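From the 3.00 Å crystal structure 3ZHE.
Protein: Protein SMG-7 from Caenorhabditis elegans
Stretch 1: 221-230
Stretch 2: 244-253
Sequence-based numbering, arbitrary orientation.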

# COMPACT_ATOMS: atom_id res chain seq x y z
N PRO B 221 -12.01 -27.17 29.43
CA PRO B 221 -12.59 -25.90 28.97
C PRO B 221 -13.76 -26.13 28.01
O PRO B 221 -13.84 -27.18 27.38
CB PRO B 221 -11.43 -25.24 28.23
CG PRO B 221 -10.22 -25.80 28.86
CD PRO B 221 -10.55 -27.22 29.21
N ILE B 222 -14.64 -25.14 27.90
CA ILE B 222 -15.86 -25.25 27.11
C ILE B 222 -15.61 -25.53 25.62
O ILE B 222 -16.24 -26.41 25.03
CB ILE B 222 -16.73 -23.98 27.25
CG1 ILE B 222 -16.98 -23.67 28.73
CG2 ILE B 222 -18.05 -24.16 26.51
CD1 ILE B 222 -17.79 -22.42 28.96
N LYS B 223 -14.70 -24.77 25.02
CA LYS B 223 -14.40 -24.89 23.59
C LYS B 223 -13.94 -26.29 23.23
O LYS B 223 -14.36 -26.86 22.21
CB LYS B 223 -13.34 -23.87 23.18
N ASP B 224 -13.08 -26.85 24.07
CA ASP B 224 -12.56 -28.19 23.88
C ASP B 224 -13.70 -29.21 23.96
O ASP B 224 -13.73 -30.18 23.20
CB ASP B 224 -11.49 -28.50 24.92
CG ASP B 224 -10.21 -27.73 24.68
OD1 ASP B 224 -10.28 -26.57 24.23
OD2 ASP B 224 -9.12 -28.29 24.94
N LEU B 225 -14.63 -28.98 24.88
CA LEU B 225 -15.81 -29.82 25.01
C LEU B 225 -16.61 -29.79 23.71
O LEU B 225 -17.05 -30.83 23.21
CB LEU B 225 -16.67 -29.36 26.18
CG LEU B 225 -17.84 -30.27 26.54
CD1 LEU B 225 -17.32 -31.62 27.00
CD2 LEU B 225 -18.71 -29.63 27.62
N TYR B 226 -16.80 -28.59 23.16
CA TYR B 226 -17.49 -28.45 21.88
C TYR B 226 -16.77 -29.23 20.79
O TYR B 226 -17.41 -29.87 19.96
CB TYR B 226 -17.61 -26.98 21.46
CG TYR B 226 -18.03 -26.82 20.01
CD1 TYR B 226 -19.35 -26.97 19.63
CD2 TYR B 226 -17.09 -26.53 19.03
CE1 TYR B 226 -19.74 -26.83 18.31
CE2 TYR B 226 -17.47 -26.39 17.70
CZ TYR B 226 -18.79 -26.54 17.35
OH TYR B 226 -19.17 -26.41 16.03
N LEU B 227 -15.44 -29.16 20.80
CA LEU B 227 -14.64 -29.86 19.80
C LEU B 227 -14.81 -31.37 19.88
O LEU B 227 -15.08 -32.03 18.87
CB LEU B 227 -13.17 -29.47 19.91
CG LEU B 227 -12.78 -28.17 19.21
CD1 LEU B 227 -11.28 -27.97 19.25
CD2 LEU B 227 -13.28 -28.19 17.77
N SER B 228 -14.66 -31.92 21.08
CA SER B 228 -14.83 -33.35 21.31
C SER B 228 -16.23 -33.83 20.94
O SER B 228 -16.40 -34.89 20.35
CB SER B 228 -14.51 -33.71 22.76
OG SER B 228 -13.11 -33.66 23.01
N CYS B 229 -17.24 -33.04 21.29
CA CYS B 229 -18.62 -33.43 21.01
C CYS B 229 -18.97 -33.35 19.53
O CYS B 229 -19.64 -34.25 19.00
CB CYS B 229 -19.61 -32.61 21.86
SG CYS B 229 -19.53 -32.99 23.62
N LEU B 230 -18.52 -32.30 18.86
CA LEU B 230 -18.70 -32.17 17.42
C LEU B 230 -18.00 -33.32 16.71
O LEU B 230 -18.51 -33.88 15.74
CB LEU B 230 -18.13 -30.84 16.92
CG LEU B 230 -18.22 -30.59 15.42
CD1 LEU B 230 -19.67 -30.42 15.00
CD2 LEU B 230 -17.40 -29.38 15.00
N VAL B 244 -26.34 -32.94 29.95
CA VAL B 244 -25.65 -31.81 30.57
C VAL B 244 -24.67 -31.15 29.60
O VAL B 244 -24.69 -29.93 29.40
CB VAL B 244 -24.89 -32.25 31.84
CG1 VAL B 244 -24.41 -31.04 32.62
CG2 VAL B 244 -25.78 -33.13 32.71
N HIS B 245 -23.81 -31.97 29.01
CA HIS B 245 -22.79 -31.51 28.08
C HIS B 245 -23.38 -30.76 26.88
O HIS B 245 -22.96 -29.64 26.58
CB HIS B 245 -21.93 -32.68 27.61
CG HIS B 245 -21.04 -33.24 28.67
ND1 HIS B 245 -20.95 -34.58 28.95
CD2 HIS B 245 -20.19 -32.62 29.53
CE1 HIS B 245 -20.09 -34.78 29.93
NE2 HIS B 245 -19.61 -33.60 30.30
N LEU B 246 -24.35 -31.37 26.22
CA LEU B 246 -25.02 -30.75 25.08
C LEU B 246 -25.71 -29.45 25.48
O LEU B 246 -25.71 -28.48 24.72
CB LEU B 246 -26.04 -31.70 24.46
CG LEU B 246 -25.53 -32.98 23.80
CD1 LEU B 246 -26.70 -33.71 23.16
CD2 LEU B 246 -24.44 -32.69 22.79
N GLN B 247 -26.30 -29.45 26.67
CA GLN B 247 -26.96 -28.25 27.18
C GLN B 247 -25.97 -27.09 27.30
O GLN B 247 -26.18 -26.02 26.71
CB GLN B 247 -27.60 -28.52 28.54
CG GLN B 247 -29.04 -29.01 28.46
CD GLN B 247 -29.99 -27.91 28.03
OE1 GLN B 247 -29.70 -26.73 28.17
NE2 GLN B 247 -31.15 -28.31 27.51
N LYS B 248 -24.89 -27.31 28.05
CA LYS B 248 -23.87 -26.29 28.25
C LYS B 248 -23.29 -25.82 26.92
O LYS B 248 -23.10 -24.62 26.69
CB LYS B 248 -22.76 -26.82 29.16
N ILE B 249 -23.02 -26.78 26.04
CA ILE B 249 -22.46 -26.49 24.72
C ILE B 249 -23.37 -25.60 23.89
O ILE B 249 -22.91 -24.65 23.27
CB ILE B 249 -22.14 -27.79 23.95
CG1 ILE B 249 -20.88 -28.43 24.52
CG2 ILE B 249 -21.95 -27.51 22.47
CD1 ILE B 249 -20.42 -29.62 23.73
N GLY B 250 -24.67 -25.91 23.89
CA GLY B 250 -25.63 -25.08 23.19
C GLY B 250 -25.68 -23.68 23.78
O GLY B 250 -25.69 -22.68 23.05
N GLU B 251 -25.69 -23.62 25.11
CA GLU B 251 -25.70 -22.35 25.83
C GLU B 251 -24.52 -21.47 25.43
O GLU B 251 -24.67 -20.25 25.30
CB GLU B 251 -25.68 -22.58 27.35
CG GLU B 251 -26.93 -23.24 27.91
CD GLU B 251 -26.83 -23.52 29.40
OE1 GLU B 251 -26.17 -22.73 30.11
OE2 GLU B 251 -27.40 -24.53 29.86
N GLU B 252 -23.36 -22.09 25.22
CA GLU B 252 -22.18 -21.34 24.78
C GLU B 252 -22.25 -21.00 23.29
O GLU B 252 -21.81 -19.93 22.87
CB GLU B 252 -20.90 -22.13 25.09
CG GLU B 252 -19.62 -21.44 24.64
CD GLU B 252 -19.42 -20.08 25.29
OE1 GLU B 252 -19.78 -19.94 26.48
OE2 GLU B 252 -18.92 -19.17 24.61
N ALA B 253 -22.82 -21.91 22.51
CA ALA B 253 -22.88 -21.77 21.06
C ALA B 253 -23.89 -20.70 20.65
O ALA B 253 -23.91 -20.27 19.49
CB ALA B 253 -23.22 -23.10 20.41

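Two helices that cross steeply can touch over only a short length, and the quality of such a contact depends on how well one prominent side chain is received by the surface opposite. The helices 222-230 and 244-253 of SMG-7 illustrate the principle economically. Their N-to-C directions differ by 116° and their axes approach to 9.9 Å, a separation that leaves room for side chains between the backbones. No hydrogen bond links the two stretches; the contact rests on packing, and it buries 390 Å² counted over both sides.

The bump is Ile 249. Its CA-to-CB bond points toward the first helix, and with chi1 at m and chi2 at t the chain extends so that CD1 reaches deep into the neighbouring surface. The hollow that receives it is formed by Leu 225, Tyr 226 and Cys 229, residues one turn apart or adjacent on the same helix. CD1 of Ile 249 lies 3.5 Å from SG of Cys 229, 3.7 Å from CA of Tyr 226 and 3.6 Å from O of Leu 225, while CG of Leu 225 stands 3.9 Å from the same methyl. The floor of the hollow is therefore partly main chain. That carbonyl oxygen is not left without a partner, since Leu 225 O accepts the helical hydrogen bond from Cys 229 N at 2.9 Å. The methyl can thus rest on a backbone whose polar needs are met within its own helix.

The second branch of Ile 249 also finds a surface. Its CG2 sits 3.9 Å from CD1 of Tyr 226, at the edge of the ring and near its plane. The CA-to-CB bond of Tyr 226 points sideways, and the edge of its ring borders the hollow; its hydroxyl is hydrogen-bonded elsewhere in the structure. A beta-branched residue suits this place because its two arms meet different parts of the pocket. Cys 229 suits its own place equally well: its CB points toward the second helix, yet the side chain is short, and Ile 249 occupies the space in front of it. The backbones draw near here too, with CA of Tyr 226 and CA of Ile 249 6.1 Å apart.

On the flanks of this pocket the packing continues at similar distances. Leu 225, buried and pointing toward the second helix, serves two neighbours: besides meeting Ile 249, it places CD2 3.8 Å from CD2 of His 245, one turn earlier on the partner helix, approaching that ring obliquely. At the other end, exposed Ile 222 lays its CG2 3.7 Å from CG of Glu 252. The contact uses an aliphatic carbon of the glutamate, so a residue with a charged end can still contribute apolar surface at a solvent-accessible margin. Residues directed away, such as Leu 227, make no contact across the pair. Where helices cross steeply, as here, one well-seated side chain can form the centre of the contact, with separate apolar contacts beside it.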